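Peptide synthetase, module 7 (Actinoplanes teichomyceticus, PDB 4TX3) probably serves as the condensation-like X-domain of a glycopeptide-antibiotic peptide synthetase, recruiting cytochrome P450 enzymes that cross-link the bound peptide. Local coordinates at residues L288-D293 with G302-P307. Residues are numbered along the deposited sequence; the frame is centred on the assembly and turned at random.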
ATOM      1  N   LEU B 288      -2.230  -4.258 -17.731  1.00 34.86           N
ATOM      2  CA  LEU B 288      -2.302  -4.795 -16.385  1.00 35.29           C
ATOM      3  C   LEU B 288      -1.010  -4.500 -15.632  1.00 38.40           C
ATOM      4  O   LEU B 288       0.066  -4.507 -16.239  1.00 38.44           O
ATOM      5  CB  LEU B 288      -2.523  -6.303 -16.420  1.00 37.18           C
ATOM      6  CG  LEU B 288      -3.685  -6.844 -17.231  1.00 41.71           C
ATOM      7  CD1 LEU B 288      -3.722  -8.352 -17.086  1.00 34.05           C
ATOM      8  CD2 LEU B 288      -4.957  -6.214 -16.728  1.00 37.20           C
ATOM      9  N   PRO B 289      -1.105  -4.280 -14.304  1.00 36.26           N
ATOM     10  CA  PRO B 289       0.111  -4.179 -13.492  1.00 35.60           C
ATOM     11  C   PRO B 289       0.703  -5.568 -13.296  1.00 37.78           C
ATOM     12  O   PRO B 289       0.046  -6.548 -13.666  1.00 37.17           O
ATOM     13  CB  PRO B 289      -0.400  -3.629 -12.169  1.00 32.71           C
ATOM     14  CG  PRO B 289      -1.734  -4.312 -12.032  1.00 30.09           C
ATOM     15  CD  PRO B 289      -2.310  -4.320 -13.452  1.00 31.40           C
ATOM     16  N   ARG B 290       1.901  -5.640 -12.718  1.00 34.00           N
ATOM     17  CA  ARG B 290       2.507  -6.900 -12.330  1.00 33.82           C
ATOM     18  C   ARG B 290       1.521  -7.778 -11.556  1.00 34.84           C
ATOM     19  O   ARG B 290       0.662  -7.284 -10.835  1.00 40.10           O
ATOM     20  CB  ARG B 290       3.757  -6.638 -11.491  1.00 34.21           C
ATOM     21  CG  ARG B 290       3.499  -5.857 -10.220  1.00 34.71           C
ATOM     22  CD  ARG B 290       4.803  -5.333  -9.599  1.00 36.63           C
ATOM     23  NE  ARG B 290       5.261  -4.100 -10.239  1.00 35.62           N
ATOM     24  CZ  ARG B 290       6.403  -3.478  -9.951  1.00 34.71           C
ATOM     25  NH1 ARG B 290       7.226  -3.965  -9.026  1.00 33.05           N
ATOM     26  NH2 ARG B 290       6.729  -2.371 -10.600  1.00 31.08           N
ATOM     27  N   ASP B 291       1.647  -9.083 -11.733  1.00 35.81           N
ATOM     28  CA  ASP B 291       0.864 -10.054 -10.990  1.00 39.10           C
ATOM     29  C   ASP B 291       1.065  -9.904  -9.465  1.00 39.40           C
ATOM     30  O   ASP B 291       2.140 -10.165  -8.935  1.00 38.73           O
ATOM     31  CB  ASP B 291       1.248 -11.445 -11.490  1.00 38.71           C
ATOM     32  CG  ASP B 291       0.511 -12.561 -10.783  1.00 47.81           C
ATOM     33  OD1 ASP B 291      -0.386 -12.294  -9.954  1.00 49.21           O
ATOM     34  OD2 ASP B 291       0.842 -13.727 -11.078  1.00 56.10           O
ATOM     35  N   GLU B 292       0.020  -9.473  -8.765  1.00 46.29           N
ATOM     36  CA  GLU B 292       0.126  -9.143  -7.341  1.00 42.19           C
ATOM     37  C   GLU B 292       0.405 -10.380  -6.479  1.00 47.88           C
ATOM     38  O   GLU B 292       0.889 -10.268  -5.352  1.00 50.51           O
ATOM     39  CB  GLU B 292      -1.148  -8.451  -6.859  1.00 42.70           C
ATOM     40  CG  GLU B 292      -2.374  -9.364  -6.779  1.00 56.73           C
ATOM     41  CD  GLU B 292      -3.634  -8.645  -6.282  1.00 68.20           C
ATOM     42  OE1 GLU B 292      -3.666  -7.390  -6.285  1.00 66.79           O
ATOM     43  OE2 GLU B 292      -4.593  -9.340  -5.874  1.00 71.47           O
ATOM     44  N   ASP B 293       0.105 -11.557  -7.022  1.00 48.85           N
ATOM     45  CA  ASP B 293       0.422 -12.819  -6.361  1.00 49.40           C
ATOM     46  C   ASP B 293       1.930 -13.057  -6.259  1.00 48.66           C
ATOM     47  O   ASP B 293       2.398 -13.705  -5.320  1.00 53.07           O
ATOM     48  CB  ASP B 293      -0.234 -13.996  -7.103  1.00 53.36           C
ATOM     49  CG  ASP B 293      -1.748 -14.062  -6.893  1.00 60.96           C
ATOM     50  OD1 ASP B 293      -2.262 -13.409  -5.951  1.00 63.32           O
ATOM     51  OD2 ASP B 293      -2.427 -14.773  -7.673  1.00 59.97           O
ATOM     52  N   GLY B 302      10.999  -2.206 -12.648  1.00 27.38           N
ATOM     53  CA  GLY B 302      11.123  -2.979 -13.869  1.00 29.39           C
ATOM     54  C   GLY B 302       9.953  -2.750 -14.802  1.00 30.97           C
ATOM     55  O   GLY B 302       8.904  -2.254 -14.393  1.00 33.37           O
ATOM     56  N   PRO B 303      10.129  -3.083 -16.081  1.00 32.04           N
ATOM     57  CA  PRO B 303       9.027  -3.003 -17.047  1.00 29.52           C
ATOM     58  C   PRO B 303       8.066  -4.181 -16.884  1.00 36.30           C
ATOM     59  O   PRO B 303       7.941  -5.024 -17.786  1.00 32.50           O
ATOM     60  CB  PRO B 303       9.744  -3.061 -18.384  1.00 31.29           C
ATOM     61  CG  PRO B 303      10.980  -3.871 -18.111  1.00 31.42           C
ATOM     62  CD  PRO B 303      11.401  -3.472 -16.718  1.00 34.38           C
ATOM     63  N   PHE B 304       7.393  -4.225 -15.735  1.00 34.20           N
ATOM     64  CA  PHE B 304       6.517  -5.331 -15.380  1.00 32.89           C
ATOM     65  C   PHE B 304       5.100  -5.221 -15.923  1.00 34.85           C
ATOM     66  O   PHE B 304       4.382  -6.215 -15.947  1.00 39.53           O
ATOM     67  CB  PHE B 304       6.428  -5.470 -13.858  1.00 34.16           C
ATOM     68  CG  PHE B 304       7.695  -5.925 -13.223  1.00 35.56           C
ATOM     69  CD1 PHE B 304       8.171  -7.220 -13.444  1.00 29.33           C
ATOM     70  CD2 PHE B 304       8.407  -5.072 -12.387  1.00 30.58           C
ATOM     71  CE1 PHE B 304       9.339  -7.645 -12.860  1.00 31.89           C
ATOM     72  CE2 PHE B 304       9.592  -5.493 -11.790  1.00 31.94           C
ATOM     73  CZ  PHE B 304      10.057  -6.779 -12.023  1.00 33.64           C
ATOM     74  N   ALA B 305       4.663  -4.032 -16.313  1.00 30.15           N
ATOM     75  CA  ALA B 305       3.263  -3.906 -16.690  1.00 39.02           C
ATOM     76  C   ALA B 305       3.059  -4.594 -18.039  1.00 32.98           C
ATOM     77  O   ALA B 305       3.914  -4.499 -18.915  1.00 39.99           O
ATOM     78  CB  ALA B 305       2.821  -2.426 -16.725  1.00 31.47           C
ATOM     79  N   ARG B 306       1.942  -5.297 -18.195  1.00 32.46           N
ATOM     80  CA  ARG B 306       1.743  -6.198 -19.347  1.00 34.10           C
ATOM     81  C   ARG B 306       0.504  -5.885 -20.164  1.00 33.34           C
ATOM     82  O   ARG B 306      -0.619  -5.910 -19.632  1.00 31.05           O
ATOM     83  CB  ARG B 306       1.645  -7.624 -18.848  1.00 32.30           C
ATOM     84  CG  ARG B 306       1.010  -7.642 -17.502  1.00 32.35           C
ATOM     85  CD  ARG B 306       1.329  -8.865 -16.727  1.00 30.75           C
ATOM     86  NE  ARG B 306       0.567  -8.822 -15.503  1.00 35.28           N
ATOM     87  CZ  ARG B 306      -0.090  -9.862 -15.021  1.00 41.95           C
ATOM     88  NH1 ARG B 306      -0.068 -11.014 -15.688  1.00 38.16           N
ATOM     89  NH2 ARG B 306      -0.792  -9.737 -13.893  1.00 45.07           N
ATOM     90  N   PRO B 307       0.698  -5.592 -21.462  1.00 33.05           N
ATOM     91  CA  PRO B 307      -0.415  -5.399 -22.400  1.00 30.17           C
ATOM     92  C   PRO B 307      -1.272  -6.652 -22.469  1.00 29.23           C
ATOM     93  O   PRO B 307      -0.775  -7.763 -22.299  1.00 27.36           O
ATOM     94  CB  PRO B 307       0.280  -5.130 -23.736  1.00 32.00           C
ATOM     95  CG  PRO B 307       1.646  -4.646 -23.361  1.00 30.82           C
ATOM     96  CD  PRO B 307       2.003  -5.414 -22.115  1.00 31.39           C
TER
HETATM   97  O   HOH W   1      -2.190  -7.828 -12.821  1.00 45.17           O
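Leu288 and Arg306 pair backbone to backbone as an antiparallel hydrogen-bonded pair, where the two-stranded ribbon of strands 281-288 and 306-313 opens into the long loop that probably corresponds to the floor loop of condensation domains. Arg306 N gives Leu288 O a bond of 2.8 Å, and Leu288 N reaches back to Arg306 O. The side chains lie on the same face of the ribbon, Leu288 CB 3.9 Å from Arg306 CG.

From there the Arg306 chain runs extended (chi3 -175°) and carries NE past the pair to the next carbonyl. NE bonds Pro289 O at 3.0 Å; the oxygen sits in the guanidinium plane, while NE lies above the carbonyl plane. Arg306 NH2 adds a weak bond to the same oxygen, and a water donates to Pro289 O and accepts from NH2. An alanine in place of Arg306 would probably keep the backbone pair but leave Pro289 O without its guanidinium donors, and the loop freer to shift as it leaves the strand.

One residue on, Arg290 meets Phe304. A bend at chi3 (82°) turns NE back, and Phe304 CD2 rests over the centre of the guanidinium face, 3.5 Å from CZ, with the two planes 52° apart. Arg290 is fixed from outside: NH1 bonds Leu297 O and Met300 O within the loop, and NH2 makes a salt bridge to Asp147, tying the loop to the residues just before helix 148-166. Phe180 and Tyr183 pack edge-to-face with Phe304.

Asp291 still packs its CB against Arg306 NH2, 3.6 Å away; past it, Glu292 and Asp293 form salt bridges with basic side chains of the other protein in the assembly. An Asx turn shapes this part of the loop: Asp293 N donates to Asp291 OD1 at 3.1 Å, from above the carboxylate plane.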